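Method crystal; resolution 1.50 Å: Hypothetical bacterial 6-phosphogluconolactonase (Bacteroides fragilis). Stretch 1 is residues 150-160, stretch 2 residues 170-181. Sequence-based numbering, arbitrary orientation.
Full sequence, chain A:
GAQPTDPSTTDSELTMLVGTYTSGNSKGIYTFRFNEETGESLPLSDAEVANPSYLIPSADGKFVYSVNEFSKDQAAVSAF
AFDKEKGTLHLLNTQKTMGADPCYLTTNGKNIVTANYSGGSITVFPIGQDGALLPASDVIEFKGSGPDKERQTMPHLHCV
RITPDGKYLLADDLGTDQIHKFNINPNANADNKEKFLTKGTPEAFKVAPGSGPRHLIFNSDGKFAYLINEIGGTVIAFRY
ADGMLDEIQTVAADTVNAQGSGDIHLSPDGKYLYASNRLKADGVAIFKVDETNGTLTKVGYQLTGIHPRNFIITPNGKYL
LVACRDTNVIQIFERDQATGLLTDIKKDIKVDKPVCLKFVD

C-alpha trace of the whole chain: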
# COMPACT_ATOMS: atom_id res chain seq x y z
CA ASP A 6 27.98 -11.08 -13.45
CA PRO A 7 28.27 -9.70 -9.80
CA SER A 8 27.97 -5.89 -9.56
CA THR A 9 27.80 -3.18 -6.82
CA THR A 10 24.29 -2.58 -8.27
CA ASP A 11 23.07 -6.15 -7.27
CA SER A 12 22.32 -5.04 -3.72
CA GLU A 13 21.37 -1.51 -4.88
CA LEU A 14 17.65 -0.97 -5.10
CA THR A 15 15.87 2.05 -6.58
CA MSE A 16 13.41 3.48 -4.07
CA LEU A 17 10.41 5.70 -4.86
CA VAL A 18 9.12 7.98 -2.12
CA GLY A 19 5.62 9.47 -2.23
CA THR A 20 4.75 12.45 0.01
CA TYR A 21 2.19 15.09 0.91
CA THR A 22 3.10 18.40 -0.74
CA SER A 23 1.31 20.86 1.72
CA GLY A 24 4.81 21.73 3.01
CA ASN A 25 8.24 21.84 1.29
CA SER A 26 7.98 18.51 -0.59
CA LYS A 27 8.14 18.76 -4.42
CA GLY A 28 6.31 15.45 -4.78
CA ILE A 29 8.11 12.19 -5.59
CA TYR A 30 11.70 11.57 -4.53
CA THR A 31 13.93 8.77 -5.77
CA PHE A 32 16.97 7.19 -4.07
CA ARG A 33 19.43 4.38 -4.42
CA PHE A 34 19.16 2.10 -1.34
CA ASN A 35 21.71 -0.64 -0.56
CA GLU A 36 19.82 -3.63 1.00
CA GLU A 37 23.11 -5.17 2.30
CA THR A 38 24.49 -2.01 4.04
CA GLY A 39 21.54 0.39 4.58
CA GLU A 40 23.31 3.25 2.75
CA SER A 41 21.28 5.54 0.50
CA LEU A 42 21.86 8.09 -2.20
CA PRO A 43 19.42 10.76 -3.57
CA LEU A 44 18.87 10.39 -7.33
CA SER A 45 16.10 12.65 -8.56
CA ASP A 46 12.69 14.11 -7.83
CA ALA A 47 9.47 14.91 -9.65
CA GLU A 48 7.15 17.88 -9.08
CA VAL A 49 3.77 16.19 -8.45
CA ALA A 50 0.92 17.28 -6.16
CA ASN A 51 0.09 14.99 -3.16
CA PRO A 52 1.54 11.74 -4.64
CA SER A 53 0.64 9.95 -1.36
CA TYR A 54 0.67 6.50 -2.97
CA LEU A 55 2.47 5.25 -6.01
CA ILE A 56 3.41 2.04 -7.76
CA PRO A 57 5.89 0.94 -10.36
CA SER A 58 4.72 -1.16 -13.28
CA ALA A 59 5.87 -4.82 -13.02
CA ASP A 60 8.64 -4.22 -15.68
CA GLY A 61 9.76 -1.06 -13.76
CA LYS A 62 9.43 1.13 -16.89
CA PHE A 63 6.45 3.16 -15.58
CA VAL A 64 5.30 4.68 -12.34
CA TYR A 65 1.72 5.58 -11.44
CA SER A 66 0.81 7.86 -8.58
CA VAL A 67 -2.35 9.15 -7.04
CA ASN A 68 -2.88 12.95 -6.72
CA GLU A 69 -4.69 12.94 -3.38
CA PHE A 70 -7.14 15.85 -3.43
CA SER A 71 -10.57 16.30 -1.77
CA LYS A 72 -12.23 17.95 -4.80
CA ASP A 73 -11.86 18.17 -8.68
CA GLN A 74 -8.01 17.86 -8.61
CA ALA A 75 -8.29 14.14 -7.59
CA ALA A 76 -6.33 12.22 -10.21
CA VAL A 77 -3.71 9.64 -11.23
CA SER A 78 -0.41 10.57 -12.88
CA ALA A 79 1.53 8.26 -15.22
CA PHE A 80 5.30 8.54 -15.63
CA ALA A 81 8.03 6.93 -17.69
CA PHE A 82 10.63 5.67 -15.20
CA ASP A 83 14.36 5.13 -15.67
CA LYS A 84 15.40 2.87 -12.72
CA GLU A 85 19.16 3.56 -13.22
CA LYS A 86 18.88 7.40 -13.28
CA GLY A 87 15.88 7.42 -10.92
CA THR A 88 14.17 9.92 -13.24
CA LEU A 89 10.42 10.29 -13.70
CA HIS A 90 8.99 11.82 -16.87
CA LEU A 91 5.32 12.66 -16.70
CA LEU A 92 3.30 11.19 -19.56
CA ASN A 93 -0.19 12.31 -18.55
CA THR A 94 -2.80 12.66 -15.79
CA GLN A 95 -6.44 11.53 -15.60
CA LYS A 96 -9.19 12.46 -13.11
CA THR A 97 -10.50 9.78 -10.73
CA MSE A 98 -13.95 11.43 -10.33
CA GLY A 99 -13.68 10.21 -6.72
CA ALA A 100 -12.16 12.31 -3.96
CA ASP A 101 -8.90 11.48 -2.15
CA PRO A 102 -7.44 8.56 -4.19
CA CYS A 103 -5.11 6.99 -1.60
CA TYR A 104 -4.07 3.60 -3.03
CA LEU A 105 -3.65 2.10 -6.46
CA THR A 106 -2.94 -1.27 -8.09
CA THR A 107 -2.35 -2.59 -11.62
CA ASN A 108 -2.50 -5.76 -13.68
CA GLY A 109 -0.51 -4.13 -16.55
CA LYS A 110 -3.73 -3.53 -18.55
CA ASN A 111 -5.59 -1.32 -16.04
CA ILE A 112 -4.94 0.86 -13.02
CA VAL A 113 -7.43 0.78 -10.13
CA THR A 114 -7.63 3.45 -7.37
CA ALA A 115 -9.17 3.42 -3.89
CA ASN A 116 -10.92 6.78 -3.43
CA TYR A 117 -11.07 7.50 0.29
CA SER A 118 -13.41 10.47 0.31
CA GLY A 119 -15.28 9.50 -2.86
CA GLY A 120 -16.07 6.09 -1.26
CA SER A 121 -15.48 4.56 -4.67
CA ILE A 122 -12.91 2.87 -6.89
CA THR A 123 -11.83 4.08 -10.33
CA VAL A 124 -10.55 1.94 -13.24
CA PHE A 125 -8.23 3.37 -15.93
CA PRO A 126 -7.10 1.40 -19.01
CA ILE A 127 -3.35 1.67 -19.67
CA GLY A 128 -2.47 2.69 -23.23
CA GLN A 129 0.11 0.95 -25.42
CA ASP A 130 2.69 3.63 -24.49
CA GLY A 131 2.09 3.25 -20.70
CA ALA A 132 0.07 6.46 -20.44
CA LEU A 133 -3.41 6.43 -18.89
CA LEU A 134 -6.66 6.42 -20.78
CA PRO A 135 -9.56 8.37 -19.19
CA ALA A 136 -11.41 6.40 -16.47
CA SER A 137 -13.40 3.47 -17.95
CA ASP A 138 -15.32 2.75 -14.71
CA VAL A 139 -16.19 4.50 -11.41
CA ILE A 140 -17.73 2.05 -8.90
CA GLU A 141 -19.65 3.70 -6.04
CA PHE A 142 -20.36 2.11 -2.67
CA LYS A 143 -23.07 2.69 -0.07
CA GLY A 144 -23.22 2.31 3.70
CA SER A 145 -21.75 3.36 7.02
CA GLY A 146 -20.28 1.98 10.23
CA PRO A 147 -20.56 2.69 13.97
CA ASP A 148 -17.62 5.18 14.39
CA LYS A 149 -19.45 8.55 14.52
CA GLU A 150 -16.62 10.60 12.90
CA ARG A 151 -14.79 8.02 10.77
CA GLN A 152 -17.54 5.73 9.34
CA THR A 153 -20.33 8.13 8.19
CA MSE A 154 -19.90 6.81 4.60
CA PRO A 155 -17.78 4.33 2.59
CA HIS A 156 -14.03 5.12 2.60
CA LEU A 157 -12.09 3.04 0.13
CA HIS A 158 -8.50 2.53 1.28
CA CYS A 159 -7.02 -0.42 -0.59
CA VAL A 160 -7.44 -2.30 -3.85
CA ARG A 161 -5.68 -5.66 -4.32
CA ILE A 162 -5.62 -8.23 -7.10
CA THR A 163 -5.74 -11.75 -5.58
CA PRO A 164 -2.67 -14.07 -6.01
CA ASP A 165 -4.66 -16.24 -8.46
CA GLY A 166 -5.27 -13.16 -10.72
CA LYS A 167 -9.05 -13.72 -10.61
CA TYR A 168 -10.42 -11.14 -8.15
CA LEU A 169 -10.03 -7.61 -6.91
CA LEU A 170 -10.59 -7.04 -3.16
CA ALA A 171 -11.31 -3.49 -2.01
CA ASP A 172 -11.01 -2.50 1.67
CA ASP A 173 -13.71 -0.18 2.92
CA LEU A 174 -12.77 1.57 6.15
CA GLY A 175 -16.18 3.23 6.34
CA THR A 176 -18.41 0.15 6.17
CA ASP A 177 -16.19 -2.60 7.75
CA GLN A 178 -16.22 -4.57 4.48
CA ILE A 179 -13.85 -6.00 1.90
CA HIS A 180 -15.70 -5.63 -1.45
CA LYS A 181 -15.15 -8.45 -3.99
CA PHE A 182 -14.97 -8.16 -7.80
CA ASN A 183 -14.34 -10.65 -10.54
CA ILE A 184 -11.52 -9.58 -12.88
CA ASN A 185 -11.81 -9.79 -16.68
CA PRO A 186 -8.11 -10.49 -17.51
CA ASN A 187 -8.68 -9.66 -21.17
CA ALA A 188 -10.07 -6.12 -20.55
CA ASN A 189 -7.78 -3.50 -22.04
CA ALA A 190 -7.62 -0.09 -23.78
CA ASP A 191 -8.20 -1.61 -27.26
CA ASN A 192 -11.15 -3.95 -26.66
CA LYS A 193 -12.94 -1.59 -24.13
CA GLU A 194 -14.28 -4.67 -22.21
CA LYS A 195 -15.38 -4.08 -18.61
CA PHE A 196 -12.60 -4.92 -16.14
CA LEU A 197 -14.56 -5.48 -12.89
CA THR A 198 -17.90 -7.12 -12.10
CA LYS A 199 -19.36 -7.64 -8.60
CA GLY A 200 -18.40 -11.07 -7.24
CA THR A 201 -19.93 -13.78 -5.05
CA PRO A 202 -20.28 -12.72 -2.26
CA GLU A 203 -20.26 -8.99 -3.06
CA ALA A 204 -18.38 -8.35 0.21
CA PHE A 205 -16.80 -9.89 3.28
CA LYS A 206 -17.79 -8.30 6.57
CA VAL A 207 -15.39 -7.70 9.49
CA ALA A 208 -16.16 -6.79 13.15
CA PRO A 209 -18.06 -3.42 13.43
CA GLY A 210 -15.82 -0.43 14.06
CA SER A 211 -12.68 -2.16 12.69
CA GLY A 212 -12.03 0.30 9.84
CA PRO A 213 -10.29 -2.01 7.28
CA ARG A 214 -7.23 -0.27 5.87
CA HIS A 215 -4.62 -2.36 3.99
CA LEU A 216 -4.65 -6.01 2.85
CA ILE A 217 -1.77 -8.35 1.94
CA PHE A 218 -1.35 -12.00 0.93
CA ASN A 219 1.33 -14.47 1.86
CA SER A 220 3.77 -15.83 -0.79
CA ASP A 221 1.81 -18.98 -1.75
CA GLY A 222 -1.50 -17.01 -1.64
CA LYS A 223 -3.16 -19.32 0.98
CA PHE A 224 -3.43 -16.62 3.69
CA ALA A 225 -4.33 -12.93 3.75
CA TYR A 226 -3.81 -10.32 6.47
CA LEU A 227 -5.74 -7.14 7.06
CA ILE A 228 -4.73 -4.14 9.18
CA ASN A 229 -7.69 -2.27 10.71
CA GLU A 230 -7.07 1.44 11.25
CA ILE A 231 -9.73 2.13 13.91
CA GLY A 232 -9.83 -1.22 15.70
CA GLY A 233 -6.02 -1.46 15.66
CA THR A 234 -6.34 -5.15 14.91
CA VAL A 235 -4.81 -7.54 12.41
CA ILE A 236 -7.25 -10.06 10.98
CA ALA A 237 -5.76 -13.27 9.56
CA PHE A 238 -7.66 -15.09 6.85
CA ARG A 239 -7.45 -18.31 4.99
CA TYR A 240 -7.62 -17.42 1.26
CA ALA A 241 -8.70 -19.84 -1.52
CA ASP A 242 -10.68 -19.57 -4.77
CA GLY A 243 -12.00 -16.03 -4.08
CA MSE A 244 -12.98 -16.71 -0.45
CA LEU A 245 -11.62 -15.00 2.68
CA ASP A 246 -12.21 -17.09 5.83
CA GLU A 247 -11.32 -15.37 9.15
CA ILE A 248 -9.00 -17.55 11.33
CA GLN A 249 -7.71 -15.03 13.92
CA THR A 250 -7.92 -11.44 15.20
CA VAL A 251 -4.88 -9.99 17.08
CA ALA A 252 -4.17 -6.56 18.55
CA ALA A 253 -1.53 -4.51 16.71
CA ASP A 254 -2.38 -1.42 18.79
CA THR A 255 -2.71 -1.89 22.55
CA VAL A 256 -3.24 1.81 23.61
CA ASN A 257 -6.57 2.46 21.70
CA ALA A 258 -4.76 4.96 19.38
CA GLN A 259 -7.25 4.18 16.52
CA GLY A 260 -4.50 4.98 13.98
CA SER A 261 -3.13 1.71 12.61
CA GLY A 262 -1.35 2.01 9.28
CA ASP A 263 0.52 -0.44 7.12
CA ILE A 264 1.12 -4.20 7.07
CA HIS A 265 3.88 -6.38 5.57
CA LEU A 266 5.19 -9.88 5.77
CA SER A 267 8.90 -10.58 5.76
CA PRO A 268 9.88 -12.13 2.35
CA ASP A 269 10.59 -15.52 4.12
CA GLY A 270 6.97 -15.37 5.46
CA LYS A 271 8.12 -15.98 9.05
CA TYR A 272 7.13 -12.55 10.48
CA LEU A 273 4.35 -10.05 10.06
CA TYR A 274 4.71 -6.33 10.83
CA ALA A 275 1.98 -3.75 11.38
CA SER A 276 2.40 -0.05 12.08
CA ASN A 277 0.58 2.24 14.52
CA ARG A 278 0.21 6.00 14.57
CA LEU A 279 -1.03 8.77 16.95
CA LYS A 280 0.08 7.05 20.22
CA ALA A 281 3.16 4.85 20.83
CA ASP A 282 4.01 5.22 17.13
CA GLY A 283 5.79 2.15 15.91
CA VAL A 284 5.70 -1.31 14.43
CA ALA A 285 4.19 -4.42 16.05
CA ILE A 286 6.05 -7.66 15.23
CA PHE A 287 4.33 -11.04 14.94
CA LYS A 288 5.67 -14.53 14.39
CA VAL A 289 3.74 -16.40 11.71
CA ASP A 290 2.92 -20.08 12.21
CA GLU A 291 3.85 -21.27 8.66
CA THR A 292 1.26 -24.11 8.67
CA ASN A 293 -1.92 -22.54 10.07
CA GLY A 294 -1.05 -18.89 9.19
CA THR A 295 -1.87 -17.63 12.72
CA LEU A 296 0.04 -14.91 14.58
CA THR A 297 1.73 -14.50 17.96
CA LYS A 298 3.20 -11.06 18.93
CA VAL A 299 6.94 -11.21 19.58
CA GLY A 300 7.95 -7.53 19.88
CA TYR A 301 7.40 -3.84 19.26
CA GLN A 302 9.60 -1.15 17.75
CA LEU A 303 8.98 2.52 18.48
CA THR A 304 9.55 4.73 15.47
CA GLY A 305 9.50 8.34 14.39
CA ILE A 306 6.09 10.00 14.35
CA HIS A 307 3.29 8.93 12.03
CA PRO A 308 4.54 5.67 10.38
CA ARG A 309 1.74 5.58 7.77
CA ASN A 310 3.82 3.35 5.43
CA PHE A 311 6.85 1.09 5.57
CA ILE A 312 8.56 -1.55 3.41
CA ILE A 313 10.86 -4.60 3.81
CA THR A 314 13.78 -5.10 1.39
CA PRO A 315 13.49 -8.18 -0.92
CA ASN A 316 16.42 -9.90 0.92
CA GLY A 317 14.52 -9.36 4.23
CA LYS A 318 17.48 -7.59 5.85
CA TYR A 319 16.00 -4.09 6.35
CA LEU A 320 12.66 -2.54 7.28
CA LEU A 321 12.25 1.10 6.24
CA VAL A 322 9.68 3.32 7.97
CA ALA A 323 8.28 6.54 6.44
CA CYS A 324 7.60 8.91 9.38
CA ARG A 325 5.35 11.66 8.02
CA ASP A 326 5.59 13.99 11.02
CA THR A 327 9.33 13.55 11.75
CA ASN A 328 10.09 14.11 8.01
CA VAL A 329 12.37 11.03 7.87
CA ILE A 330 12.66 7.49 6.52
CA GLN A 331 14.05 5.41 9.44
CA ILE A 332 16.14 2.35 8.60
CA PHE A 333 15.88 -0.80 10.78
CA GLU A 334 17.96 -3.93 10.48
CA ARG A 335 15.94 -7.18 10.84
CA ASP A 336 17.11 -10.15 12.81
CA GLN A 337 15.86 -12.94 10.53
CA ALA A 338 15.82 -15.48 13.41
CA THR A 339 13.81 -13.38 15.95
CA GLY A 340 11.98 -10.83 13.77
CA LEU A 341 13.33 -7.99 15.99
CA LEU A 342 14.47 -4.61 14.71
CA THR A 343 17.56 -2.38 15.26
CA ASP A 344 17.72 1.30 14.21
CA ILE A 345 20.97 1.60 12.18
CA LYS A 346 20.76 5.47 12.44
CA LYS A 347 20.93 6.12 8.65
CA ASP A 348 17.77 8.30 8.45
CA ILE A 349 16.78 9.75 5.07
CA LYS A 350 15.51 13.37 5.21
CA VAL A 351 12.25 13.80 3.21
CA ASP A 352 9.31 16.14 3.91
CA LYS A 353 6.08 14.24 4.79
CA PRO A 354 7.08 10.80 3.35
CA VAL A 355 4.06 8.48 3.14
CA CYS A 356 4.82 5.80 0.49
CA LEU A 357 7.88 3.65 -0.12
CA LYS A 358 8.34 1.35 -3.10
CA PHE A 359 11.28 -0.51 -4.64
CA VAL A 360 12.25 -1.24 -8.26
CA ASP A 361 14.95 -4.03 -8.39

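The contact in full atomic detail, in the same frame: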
# COMPACT_ATOMS: atom_id res chain seq x y z
N GLU A 150 -17.38 9.65 13.71
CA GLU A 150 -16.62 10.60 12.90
C GLU A 150 -15.91 9.94 11.71
O GLU A 150 -15.66 10.61 10.70
CB GLU A 150 -15.58 11.32 13.77
CG GLU A 150 -16.07 12.63 14.36
CD GLU A 150 -17.15 12.54 15.42
OE1 GLU A 150 -18.19 13.23 15.28
OE2 GLU A 150 -16.96 11.79 16.41
N ARG A 151 -15.55 8.66 11.84
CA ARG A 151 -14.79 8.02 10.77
C ARG A 151 -15.58 7.11 9.82
O ARG A 151 -15.05 6.81 8.75
CB ARG A 151 -13.64 7.21 11.40
CG ARG A 151 -12.62 8.05 12.19
CD ARG A 151 -11.80 9.02 11.33
NE ARG A 151 -11.21 8.40 10.13
CZ ARG A 151 -10.04 7.78 10.09
NH1 ARG A 151 -9.30 7.66 11.19
NH2 ARG A 151 -9.58 7.28 8.94
N GLN A 152 -16.80 6.68 10.18
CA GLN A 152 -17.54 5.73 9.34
C GLN A 152 -18.95 6.23 8.97
O GLN A 152 -19.91 5.46 9.01
CB GLN A 152 -17.62 4.36 10.05
CG GLN A 152 -16.25 3.77 10.40
CD GLN A 152 -16.34 2.42 11.08
OE1 GLN A 152 -16.88 2.29 12.18
NE2 GLN A 152 -15.81 1.40 10.43
N THR A 153 -19.05 7.50 8.56
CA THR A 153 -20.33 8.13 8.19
C THR A 153 -20.71 7.76 6.75
O THR A 153 -21.84 8.00 6.33
CB THR A 153 -20.23 9.66 8.33
OG1 THR A 153 -19.28 10.15 7.39
CG2 THR A 153 -19.82 10.09 9.73
N MSE A 154 -19.76 7.16 6.01
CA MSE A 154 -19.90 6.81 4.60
C MSE A 154 -18.82 5.81 4.20
O MSE A 154 -17.85 5.67 4.95
CB MSE A 154 -19.75 8.08 3.72
CG MSE A 154 -18.49 8.88 4.03
SE MSE A 154 -18.11 10.40 2.89
CE MSE A 154 -19.91 11.17 2.69
N PRO A 155 -18.89 5.20 3.00
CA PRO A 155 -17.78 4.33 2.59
C PRO A 155 -16.48 5.14 2.42
O PRO A 155 -16.52 6.33 2.07
CB PRO A 155 -18.25 3.75 1.25
CG PRO A 155 -19.74 3.93 1.27
CD PRO A 155 -19.95 5.23 1.97
N HIS A 156 -15.36 4.53 2.75
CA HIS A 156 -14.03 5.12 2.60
C HIS A 156 -13.16 4.04 2.05
O HIS A 156 -12.82 3.10 2.77
CB HIS A 156 -13.52 5.67 3.94
CG HIS A 156 -14.26 6.87 4.47
ND1 HIS A 156 -14.27 8.07 3.80
CD2 HIS A 156 -14.94 7.02 5.64
CE1 HIS A 156 -15.00 8.91 4.54
NE2 HIS A 156 -15.43 8.32 5.65
N LEU A 157 -12.85 4.10 0.77
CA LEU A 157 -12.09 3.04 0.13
C LEU A 157 -10.60 3.29 0.30
O LEU A 157 -10.11 4.37 -0.02
CB LEU A 157 -12.53 2.93 -1.34
CG LEU A 157 -13.75 2.02 -1.61
CD1 LEU A 157 -13.33 0.56 -1.57
CD2 LEU A 157 -14.92 2.28 -0.63
N HIS A 158 -9.88 2.31 0.87
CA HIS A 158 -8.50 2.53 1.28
C HIS A 158 -7.48 1.60 0.69
O HIS A 158 -6.28 1.83 0.88
CB HIS A 158 -8.39 2.44 2.81
CG HIS A 158 -7.49 3.48 3.40
ND1 HIS A 158 -6.23 3.74 2.89
CD2 HIS A 158 -7.71 4.31 4.45
CE1 HIS A 158 -5.75 4.74 3.61
NE2 HIS A 158 -6.59 5.09 4.58
N CYS A 159 -7.93 0.54 -0.02
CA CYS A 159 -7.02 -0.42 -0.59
C CYS A 159 -7.71 -1.16 -1.70
O CYS A 159 -8.92 -1.37 -1.62
CB CYS A 159 -6.54 -1.39 0.50
SG CYS A 159 -5.14 -2.43 0.01
N VAL A 160 -6.97 -1.48 -2.75
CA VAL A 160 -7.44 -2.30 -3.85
C VAL A 160 -6.33 -3.31 -4.15
O VAL A 160 -5.18 -2.91 -4.37
CB VAL A 160 -7.88 -1.52 -5.12
CG1 VAL A 160 -9.27 -0.91 -4.92
CG2 VAL A 160 -6.86 -0.45 -5.52
N LEU A 170 -10.03 -7.26 -4.49
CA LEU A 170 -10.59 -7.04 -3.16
C LEU A 170 -10.36 -5.60 -2.76
O LEU A 170 -9.24 -5.09 -2.91
CB LEU A 170 -10.00 -8.01 -2.14
CG LEU A 170 -10.18 -9.50 -2.47
CD1 LEU A 170 -9.58 -10.35 -1.39
CD2 LEU A 170 -11.67 -9.89 -2.58
N ALA A 171 -11.42 -4.90 -2.33
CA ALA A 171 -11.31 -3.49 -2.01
C ALA A 171 -11.71 -3.24 -0.56
O ALA A 171 -12.87 -3.48 -0.18
CB ALA A 171 -12.20 -2.70 -2.96
N ASP A 172 -10.75 -2.74 0.24
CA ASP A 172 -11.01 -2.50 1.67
C ASP A 172 -11.78 -1.23 1.88
O ASP A 172 -11.36 -0.17 1.39
CB ASP A 172 -9.68 -2.40 2.44
CG ASP A 172 -8.85 -3.66 2.50
OD1 ASP A 172 -9.39 -4.73 2.15
OD2 ASP A 172 -7.67 -3.58 2.92
N ASP A 173 -12.86 -1.32 2.65
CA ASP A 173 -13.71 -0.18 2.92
C ASP A 173 -13.72 0.12 4.41
O ASP A 173 -14.44 -0.50 5.20
CB ASP A 173 -15.10 -0.44 2.38
CG ASP A 173 -16.12 0.68 2.52
OD1 ASP A 173 -15.83 1.67 3.24
OD2 ASP A 173 -17.19 0.57 1.91
N LEU A 174 -12.93 1.14 4.77
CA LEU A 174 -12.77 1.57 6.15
C LEU A 174 -14.10 2.04 6.73
O LEU A 174 -14.37 1.83 7.92
CB LEU A 174 -11.68 2.67 6.22
CG LEU A 174 -11.43 3.35 7.61
CD1 LEU A 174 -9.97 3.77 7.73
CD2 LEU A 174 -12.37 4.58 7.84
N GLY A 175 -14.92 2.68 5.89
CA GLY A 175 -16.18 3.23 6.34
C GLY A 175 -17.29 2.25 6.64
O GLY A 175 -18.17 2.57 7.44
N THR A 176 -17.30 1.09 5.97
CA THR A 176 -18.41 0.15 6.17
C THR A 176 -17.98 -1.20 6.75
O THR A 176 -18.81 -2.10 6.81
CB THR A 176 -19.18 -0.06 4.85
OG1 THR A 176 -18.36 -0.80 3.95
CG2 THR A 176 -19.62 1.25 4.22
N ASP A 177 -16.69 -1.34 7.16
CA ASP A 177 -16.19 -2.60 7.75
C ASP A 177 -16.36 -3.78 6.78
O ASP A 177 -16.70 -4.88 7.19
CB ASP A 177 -16.87 -2.89 9.10
CG ASP A 177 -16.48 -1.87 10.14
OD1 ASP A 177 -15.26 -1.58 10.26
OD2 ASP A 177 -17.37 -1.34 10.83
N GLN A 178 -16.09 -3.54 5.51
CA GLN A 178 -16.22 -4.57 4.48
C GLN A 178 -15.02 -4.60 3.57
O GLN A 178 -14.34 -3.60 3.39
CB GLN A 178 -17.48 -4.35 3.62
CG GLN A 178 -18.79 -4.58 4.35
CD GLN A 178 -19.97 -4.23 3.47
OE1 GLN A 178 -20.17 -3.08 3.07
NE2 GLN A 178 -20.79 -5.22 3.19
N ILE A 179 -14.79 -5.77 2.98
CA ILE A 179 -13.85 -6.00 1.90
C ILE A 179 -14.75 -6.35 0.70
O ILE A 179 -15.34 -7.44 0.69
CB ILE A 179 -12.79 -7.07 2.19
CG1 ILE A 179 -11.97 -6.71 3.45
CG2 ILE A 179 -11.87 -7.24 0.96
CD1 ILE A 179 -11.17 -7.91 4.08
N HIS A 180 -14.89 -5.43 -0.25
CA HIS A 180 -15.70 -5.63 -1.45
C HIS A 180 -14.97 -6.56 -2.42
O HIS A 180 -13.75 -6.49 -2.55
CB HIS A 180 -16.03 -4.28 -2.10
CG HIS A 180 -16.74 -3.36 -1.18
ND1 HIS A 180 -18.10 -3.48 -0.94
CD2 HIS A 180 -16.25 -2.30 -0.48
CE1 HIS A 180 -18.40 -2.52 -0.07
NE2 HIS A 180 -17.32 -1.77 0.22
N LYS A 181 -15.72 -7.47 -3.08
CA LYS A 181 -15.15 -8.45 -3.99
C LYS A 181 -15.64 -8.24 -5.43
O LYS A 181 -16.85 -8.10 -5.68
CB LYS A 181 -15.52 -9.87 -3.52
CG LYS A 181 -14.91 -10.98 -4.37
CD LYS A 181 -15.39 -12.36 -3.94
CE LYS A 181 -15.06 -13.39 -5.00
NZ LYS A 181 -15.47 -14.76 -4.56

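Two neighbouring antiparallel strands, 157-160 and 170-173, form the regular part of this contact, and the turn that follows the second strand packs against the loop that precedes the first. Together the two stretches bury 742 Å² of surface, counting both sides.

Stretch 2 opens with Leu 170, whose side chain leads away from stretch 1, so that its backbone does the work: its O lies 3.5 Å from Val 160 CA in a CA-H...O contact. Ala 171 is paired with Val 160 without direct backbone hydrogen bonds between them, and its CA approaches Cys 159 O at 3.2 Å. Its methyl group is on the same face of the sheet as Leu 157 and Val 160. There Ala 171 CB meets Leu 157 CD1 at 3.7 Å and Val 160 CG1 at 4.0 Å, a small apolar residue whose methyl packs against two branched ones on the same face.

Asp 172 supplies both its backbone polar groups to the neighbouring strand. Its N donates to Cys 159 O (2.9 Å), and its O accepts from His 158 N (2.9 Å), the latter bond nearly straight at 171°. Its side chain turns to the other face, with OD2 3.5 Å from Cys 159 CB.

Asp 173 shares a face with Leu 157 and Ala 171, but its carboxylate serves as a polar hub. With chi1 in t, OD1 reaches across to accept a hydrogen bond from His 156 N at 2.9 Å; the same atom takes weak bonds from Gly 175 N (3.0 Å) and Thr 176 N (3.2 Å). OD2 accepts from His 180 NE2 at 2.9 Å, almost linearly. A short side chain with two acceptor oxygens thus ties the loop of stretch 1 to the turn and to the next strand. Leu 157 CD2 packs 3.7 Å from Asp 173 CG, covering the buried carboxylate with hydrocarbon.

Leu 174 has the largest area covered by stretch 1. Its N donates to His 156 O (2.8 Å), and its O accepts from Gln 152 NE2 (2.9 Å, 174°). Its branched end fills the space among stretch 1 side chains: CD1 lies 3.7 Å from Arg 151 NH2 and 4.0 Å from His 158 CD2, while CD2 lies 3.6 Å from Arg 151 O.

Gly 175 and Gln 152 form the closest CA pair across the stretches, Gly 175 CA lying 4.1 Å from Gln 152 CA. A CB here would point toward stretch 1 and fall 1.9 Å from Met 154 O, a clash; without one, Gly 175 CA approaches that oxygen at 3.3 Å in a CA-H...O contact.

Thr 176 places its methyl CG2 3.9 Å from Pro 155 CA, apolar against the rigid ring residue. Asp 177 offers OD1 to Gln 152 NE2 in a weak bond (3.0 Å, 137°), so the one amide nitrogen grips two points of the turn. Further on, His 180 points toward stretch 1, its CD2 4.2 Å from Leu 157 CD1.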